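Local coordinates for protein phosphonate monoester hydrolase (Ruegeria pomeroyi, PDB 4UPK) that belongs to the sulfatase family of the alkaline phosphatase clan and has a mixed alpha/beta core in which helices pack against a large beta-sheet, at residues Asn113-Met118 / Arg155-Val160; Pro125-Tyr130 / Phe234-Tyr239. All coordinates share one frame; numbering follows the deposited sequence.

Contact 1. Residues Asn113-Met118 / Arg155-Val160; sequences NIATEM and RGFHEV
The side-chain amide of N113 faces the carbonyl of R155, and ND2 donates to R155 O at 3.2 Å, with the acceptor close to the amide plane and the donor in the plane of the carbonyl. A chi1 of 62° sets CG of N113 between the backbone N and the carbonyl carbon. OD1 accepts from T116 N at 2.9 Å, the donor lying above the carbonyl plane, which holds the amide at the first turn of helix 114-120, while N113 N donates to T116 OG1 at 2.9 Å; together they form a capping box. T116 CG2, anti to its own carbonyl carbon, lies 3.7 Å from R155 O. Next to it, A115 CB fits against the bare backbone of G156, 3.6 Å from its C, and also lies over one face of the F157 ring, nearest CD2 and offset toward the rim. I114 adds CG2, 3.9 Å from F157 CZ. The R155 guanidinium is engaged elsewhere, through NH1 to H109 O. One amide thus does two jobs: OD1 caps the helix and ND2 ties that cap to the 155-160 chain, beside a small apolar contact made by A115 and I114 with F157.

Contact 2. Residues Pro125-Tyr130 / Phe234-Tyr239; sequences PLLFGY and FAHLTY
P125 CB lies 3.6 Å from CD2 of the F234 ring. Beside it the strands pair in parallel, L126 with A235, L127 with H236 and F128 with L237, and the backbones are laced by four bonds: L126 N to F234 O, H236 N to L126 O, F128 N to H236 O and T238 N to F128 O. L127 and H236 lie side by side on one face of the sheet, CD1 of the leucine near CD2 of the imidazole, whereas on the other face F128 CB meets L237 CD1 at 3.7 Å. At the far end T238 makes a second link: OG1 donates to F128 O at 3.2 Å, tilted out of the carbonyl plane, and accepts from Y130 N at 3.0 Å. F128 O is therefore gripped by both the amide and the hydroxyl of T238.

Y130 can be followed outward from CB. A chi1 of 57° places CG between the backbone N and the carbonyl carbon, 4.0 Å from T238 OG1. CD1 comes closer to that oxygen, at 3.4 Å, and CE1 reaches T238 O at 3.6 Å. CZ is near T238 CB, which lies over one ring face in a CH-pi contact. At the tip, OH accepts from a water at 2.7 Å that also donates to Y239 O, and it is hydrogen-bonded to D42. A second water joins Y130 O to H236 NE2, while H236 ND1 bonds to F38 O.

Strand 234-239 runs between strands 125-127 and 35-41, parallel to both. This buried arrangement, with helix 213-224 covering the face of F128 and L237, is characteristic of the alpha/beta sheet of the alkaline phosphatase superfamily.

The two contacts lie about 10 Å apart, centre to centre, and their segments alternate along the chain: 113-118, 125-130, 155-160, 234-239. Helix 114-120 leads into strand 125-127, which is flanked in the sheet by strands 158-162 and 234-239, both parallel to it. H158 N to P125 O and H158 O to L127 N, each 2.7 Å, probably hydrogen-bond the two contacts directly. The helix of contact 1 packs on the sheet of contact 2, with A115 against P125 and I114 against F234. Contact 2 is wholly buried; contact 1 is partly buried, and H158 and E159, further along its 155-160 segment, hydrogen-bond to E159 and H158 of a second subunit. That subunit is thus met at strand 158-162, separated from strand 234-239 by strand 125-127.

Contact 1. Residues Asn113-Met118 / Arg155-Val160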
loop_
_atom_site.group_PDB
_atom_site.type_symbol
_atom_site.label_atom_id
_atom_site.label_comp_id
_atom_site.label_asym_id
_atom_site.label_seq_id
_atom_site.Cartn_x
_atom_site.Cartn_y
_atom_site.Cartn_z
ATOM N N ASN A 113 -15.220 -7.450 -0.926
ATOM C CA ASN A 113 -16.606 -7.249 -1.332
ATOM C C ASN A 113 -16.926 -8.137 -2.526
ATOM O O ASN A 113 -16.017 -8.793 -3.047
ATOM C CB ASN A 113 -16.927 -5.760 -1.575
ATOM C CG ASN A 113 -16.136 -5.078 -2.675
ATOM O OD1 ASN A 113 -16.185 -5.450 -3.847
ATOM N ND2 ASN A 113 -15.473 -3.986 -2.340
ATOM N N ILE A 114 -18.210 -8.190 -2.946
ATOM C CA ILE A 114 -18.647 -9.004 -4.086
ATOM C C ILE A 114 -17.883 -8.665 -5.388
ATOM O O ILE A 114 -17.522 -9.580 -6.108
ATOM C CB ILE A 114 -20.209 -9.045 -4.246
ATOM C CG1 ILE A 114 -20.692 -10.144 -5.241
ATOM C CG2 ILE A 114 -20.812 -7.674 -4.587
ATOM C CD1 ILE A 114 -20.498 -11.590 -4.768
ATOM N N ALA A 115 -17.594 -7.378 -5.650
ATOM C CA ALA A 115 -16.894 -6.937 -6.860
ATOM C C ALA A 115 -15.412 -7.355 -6.873
ATOM O O ALA A 115 -14.949 -7.928 -7.863
ATOM C CB ALA A 115 -17.041 -5.434 -7.046
ATOM N N THR A 116 -14.683 -7.114 -5.761
ATOM C CA THR A 116 -13.269 -7.491 -5.629
ATOM C C THR A 116 -13.082 -9.004 -5.766
ATOM O O THR A 116 -12.149 -9.454 -6.434
ATOM C CB THR A 116 -12.665 -6.967 -4.321
ATOM O OG1 THR A 116 -13.415 -7.466 -3.212
ATOM C CG2 THR A 116 -12.576 -5.442 -4.279
ATOM N N GLU A 117 -13.992 -9.781 -5.159
ATOM C CA GLU A 117 -13.958 -11.237 -5.202
ATOM C C GLU A 117 -14.358 -11.792 -6.563
ATOM O O GLU A 117 -13.731 -12.747 -7.010
ATOM C CB GLU A 117 -14.733 -11.863 -4.031
ATOM C CG GLU A 117 -14.202 -11.510 -2.646
ATOM C CD GLU A 117 -12.701 -11.407 -2.467
ATOM O OE1 GLU A 117 -12.032 -12.465 -2.390
ATOM O OE2 GLU A 117 -12.194 -10.263 -2.395
ATOM N N MET A 118 -15.350 -11.164 -7.243
ATOM C CA MET A 118 -15.768 -11.528 -8.601
ATOM C C MET A 118 -14.680 -11.197 -9.620
ATOM O O MET A 118 -14.566 -11.910 -10.613
ATOM C CB MET A 118 -17.107 -10.879 -9.000
ATOM C CG MET A 118 -18.330 -11.535 -8.339
ATOM S SD MET A 118 -18.694 -13.217 -8.902
ATOM C CE MET A 118 -19.602 -12.885 -10.394
ATOM N N ARG A 155 -15.265 0.126 -4.575
ATOM C CA ARG A 155 -14.024 -0.379 -5.143
ATOM C C ARG A 155 -14.278 -1.750 -5.795
ATOM O O ARG A 155 -14.829 -2.652 -5.149
ATOM C CB ARG A 155 -12.987 -0.525 -4.008
ATOM C CG ARG A 155 -11.641 -1.082 -4.435
ATOM C CD ARG A 155 -10.808 -1.573 -3.271
ATOM N NE ARG A 155 -9.537 -2.109 -3.761
ATOM C CZ ARG A 155 -8.513 -2.466 -2.992
ATOM N NH1 ARG A 155 -8.594 -2.353 -1.671
ATOM N NH2 ARG A 155 -7.395 -2.930 -3.538
ATOM N N GLY A 156 -13.884 -1.875 -7.064
ATOM C CA GLY A 156 -14.058 -3.101 -7.824
ATOM C C GLY A 156 -15.167 -3.002 -8.849
ATOM O O GLY A 156 -15.094 -3.653 -9.890
ATOM N N PHE A 157 -16.205 -2.188 -8.571
ATOM C CA PHE A 157 -17.324 -2.003 -9.494
ATOM C C PHE A 157 -16.950 -1.106 -10.643
ATOM O O PHE A 157 -16.320 -0.062 -10.450
ATOM C CB PHE A 157 -18.588 -1.473 -8.786
ATOM C CG PHE A 157 -19.443 -2.528 -8.122
ATOM C CD1 PHE A 157 -20.294 -3.333 -8.874
ATOM C CD2 PHE A 157 -19.398 -2.719 -6.749
ATOM C CE1 PHE A 157 -21.077 -4.327 -8.264
ATOM C CE2 PHE A 157 -20.184 -3.707 -6.136
ATOM C CZ PHE A 157 -21.024 -4.501 -6.899
ATOM N N HIS A 158 -17.327 -1.529 -11.851
ATOM C CA HIS A 158 -17.082 -0.769 -13.050
ATOM C C HIS A 158 -18.422 -0.140 -13.411
ATOM O O HIS A 158 -19.384 -0.831 -13.765
ATOM C CB HIS A 158 -16.501 -1.624 -14.177
ATOM C CG HIS A 158 -15.921 -0.801 -15.286
ATOM N ND1 HIS A 158 -14.566 -0.511 -15.334
ATOM C CD2 HIS A 158 -16.532 -0.220 -16.345
ATOM C CE1 HIS A 158 -14.391 0.221 -16.425
ATOM N NE2 HIS A 158 -15.546 0.415 -17.073
ATOM N N GLU A 159 -18.502 1.178 -13.223
ATOM C CA GLU A 159 -19.719 1.926 -13.461
ATOM C C GLU A 159 -19.979 2.144 -14.950
ATOM O O GLU A 159 -19.156 2.742 -15.633
ATOM C CB GLU A 159 -19.668 3.248 -12.697
ATOM C CG GLU A 159 -21.005 3.932 -12.569
ATOM C CD GLU A 159 -20.862 5.294 -11.936
ATOM O OE1 GLU A 159 -20.293 6.190 -12.596
ATOM O OE2 GLU A 159 -21.324 5.473 -10.785
ATOM N N VAL A 160 -21.120 1.628 -15.437
ATOM C CA VAL A 160 -21.595 1.772 -16.811
ATOM C C VAL A 160 -22.533 3.006 -16.878
ATOM O O VAL A 160 -22.359 3.859 -17.749
ATOM C CB VAL A 160 -22.258 0.477 -17.354
ATOM C CG1 VAL A 160 -22.468 0.577 -18.863
ATOM C CG2 VAL A 160 -21.419 -0.756 -17.019
#

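Contact 2. Residues Pro125-Tyr130 / Phe234-Tyr239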
loop_
_atom_site.group_PDB
_atom_site.type_symbol
_atom_site.label_atom_id
_atom_site.label_comp_id
_atom_site.label_asym_id
_atom_site.label_seq_id
_atom_site.Cartn_x
_atom_site.Cartn_y
_atom_site.Cartn_z
ATOM N N PRO A 125 -17.285 -6.433 -12.832
ATOM C CA PRO A 125 -18.594 -6.116 -12.241
ATOM C C PRO A 125 -19.188 -4.840 -12.839
ATOM O O PRO A 125 -18.674 -3.744 -12.620
ATOM C CB PRO A 125 -18.296 -6.015 -10.731
ATOM C CG PRO A 125 -16.892 -6.505 -10.562
ATOM C CD PRO A 125 -16.209 -6.223 -11.852
ATOM N N LEU A 126 -20.246 -4.986 -13.634
ATOM C CA LEU A 126 -20.883 -3.844 -14.300
ATOM C C LEU A 126 -21.935 -3.224 -13.406
ATOM O O LEU A 126 -22.834 -3.932 -12.935
ATOM C CB LEU A 126 -21.483 -4.262 -15.645
ATOM C CG LEU A 126 -20.538 -5.011 -16.606
ATOM C CD1 LEU A 126 -21.310 -5.697 -17.701
ATOM C CD2 LEU A 126 -19.465 -4.099 -17.166
ATOM N N LEU A 127 -21.814 -1.907 -13.150
ATOM C CA LEU A 127 -22.761 -1.186 -12.312
ATOM C C LEU A 127 -23.715 -0.286 -13.057
ATOM O O LEU A 127 -23.305 0.645 -13.752
ATOM C CB LEU A 127 -22.058 -0.428 -11.158
ATOM C CG LEU A 127 -22.932 0.394 -10.201
ATOM C CD1 LEU A 127 -23.785 -0.523 -9.290
ATOM C CD2 LEU A 127 -22.064 1.310 -9.350
ATOM N N PHE A 128 -25.016 -0.544 -12.855
ATOM C CA PHE A 128 -26.107 0.259 -13.404
ATOM C C PHE A 128 -26.863 0.807 -12.212
ATOM O O PHE A 128 -27.715 0.110 -11.646
ATOM C CB PHE A 128 -27.009 -0.591 -14.297
ATOM C CG PHE A 128 -26.329 -1.048 -15.553
ATOM C CD1 PHE A 128 -26.370 -0.270 -16.705
ATOM C CD2 PHE A 128 -25.664 -2.268 -15.596
ATOM C CE1 PHE A 128 -25.742 -0.695 -17.874
ATOM C CE2 PHE A 128 -25.036 -2.698 -16.764
ATOM C CZ PHE A 128 -25.084 -1.907 -17.900
ATOM N N GLY A 129 -26.450 1.995 -11.776
ATOM C CA GLY A 129 -27.027 2.638 -10.614
ATOM C C GLY A 129 -26.063 3.196 -9.593
ATOM O O GLY A 129 -25.332 4.136 -9.890
ATOM N N TYR A 130 -26.129 2.688 -8.353
ATOM C CA TYR A 130 -25.361 3.159 -7.177
ATOM C C TYR A 130 -25.053 2.033 -6.189
ATOM O O TYR A 130 -25.746 1.022 -6.194
ATOM C CB TYR A 130 -26.168 4.247 -6.431
ATOM C CG TYR A 130 -27.540 3.765 -5.996
ATOM C CD1 TYR A 130 -28.611 3.751 -6.885
ATOM C CD2 TYR A 130 -27.766 3.314 -4.692
ATOM C CE1 TYR A 130 -29.877 3.325 -6.490
ATOM C CE2 TYR A 130 -29.016 2.846 -4.301
ATOM C CZ TYR A 130 -30.069 2.845 -5.214
ATOM O OH TYR A 130 -31.313 2.379 -4.886
ATOM N N PHE A 234 -21.271 -10.063 -15.193
ATOM C CA PHE A 234 -21.802 -9.762 -13.877
ATOM C C PHE A 234 -22.337 -8.321 -13.944
ATOM O O PHE A 234 -21.554 -7.364 -14.074
ATOM C CB PHE A 234 -20.725 -9.945 -12.776
ATOM C CG PHE A 234 -21.084 -9.510 -11.372
ATOM C CD1 PHE A 234 -22.393 -9.611 -10.902
ATOM C CD2 PHE A 234 -20.102 -9.063 -10.495
ATOM C CE1 PHE A 234 -22.721 -9.217 -9.596
ATOM C CE2 PHE A 234 -20.429 -8.670 -9.189
ATOM C CZ PHE A 234 -21.730 -8.769 -8.743
ATOM N N ALA A 235 -23.678 -8.189 -13.899
ATOM C CA ALA A 235 -24.368 -6.905 -13.969
ATOM C C ALA A 235 -25.134 -6.683 -12.689
ATOM O O ALA A 235 -25.859 -7.579 -12.215
ATOM C CB ALA A 235 -25.310 -6.855 -15.167
ATOM N N HIS A 236 -24.937 -5.482 -12.116
ATOM C CA HIS A 236 -25.570 -5.041 -10.884
ATOM C C HIS A 236 -26.463 -3.852 -11.216
ATOM O O HIS A 236 -25.972 -2.782 -11.565
ATOM C CB HIS A 236 -24.524 -4.721 -9.779
ATOM C CG HIS A 236 -25.128 -4.496 -8.427
ATOM N ND1 HIS A 236 -26.321 -5.106 -8.052
ATOM C CD2 HIS A 236 -24.669 -3.767 -7.381
ATOM C CE1 HIS A 236 -26.539 -4.736 -6.805
ATOM N NE2 HIS A 236 -25.583 -3.919 -6.364
ATOM N N LEU A 237 -27.786 -4.059 -11.145
ATOM C CA LEU A 237 -28.801 -3.068 -11.508
ATOM C C LEU A 237 -29.634 -2.701 -10.259
ATOM O O LEU A 237 -30.179 -3.576 -9.580
ATOM C CB LEU A 237 -29.632 -3.619 -12.691
ATOM C CG LEU A 237 -30.894 -2.893 -13.192
ATOM C CD1 LEU A 237 -30.557 -1.671 -14.034
ATOM C CD2 LEU A 237 -31.734 -3.839 -14.033
ATOM N N THR A 238 -29.644 -1.389 -9.931
ATOM C CA THR A 238 -30.212 -0.811 -8.716
ATOM C C THR A 238 -31.271 0.269 -8.959
ATOM O O THR A 238 -30.954 1.414 -9.309
ATOM C CB THR A 238 -29.068 -0.276 -7.827
ATOM O OG1 THR A 238 -28.390 0.746 -8.555
ATOM C CG2 THR A 238 -28.067 -1.365 -7.397
ATOM N N TYR A 239 -32.526 -0.098 -8.723
ATOM C CA TYR A 239 -33.671 0.790 -8.850
ATOM C C TYR A 239 -33.937 1.457 -7.520
ATOM O O TYR A 239 -34.135 0.771 -6.521
ATOM C CB TYR A 239 -34.929 0.006 -9.267
ATOM C CG TYR A 239 -34.850 -0.619 -10.639
ATOM C CD1 TYR A 239 -35.055 0.144 -11.783
ATOM C CD2 TYR A 239 -34.627 -1.990 -10.793
ATOM C CE1 TYR A 239 -35.024 -0.431 -13.052
ATOM C CE2 TYR A 239 -34.605 -2.581 -12.058
ATOM C CZ TYR A 239 -34.811 -1.793 -13.188
ATOM O OH TYR A 239 -34.826 -2.332 -14.447
HETATM O O HOH W 1 -31.434 -0.281 -5.458
HETATM O O HOH W 2 -25.816 -1.718 -4.776
#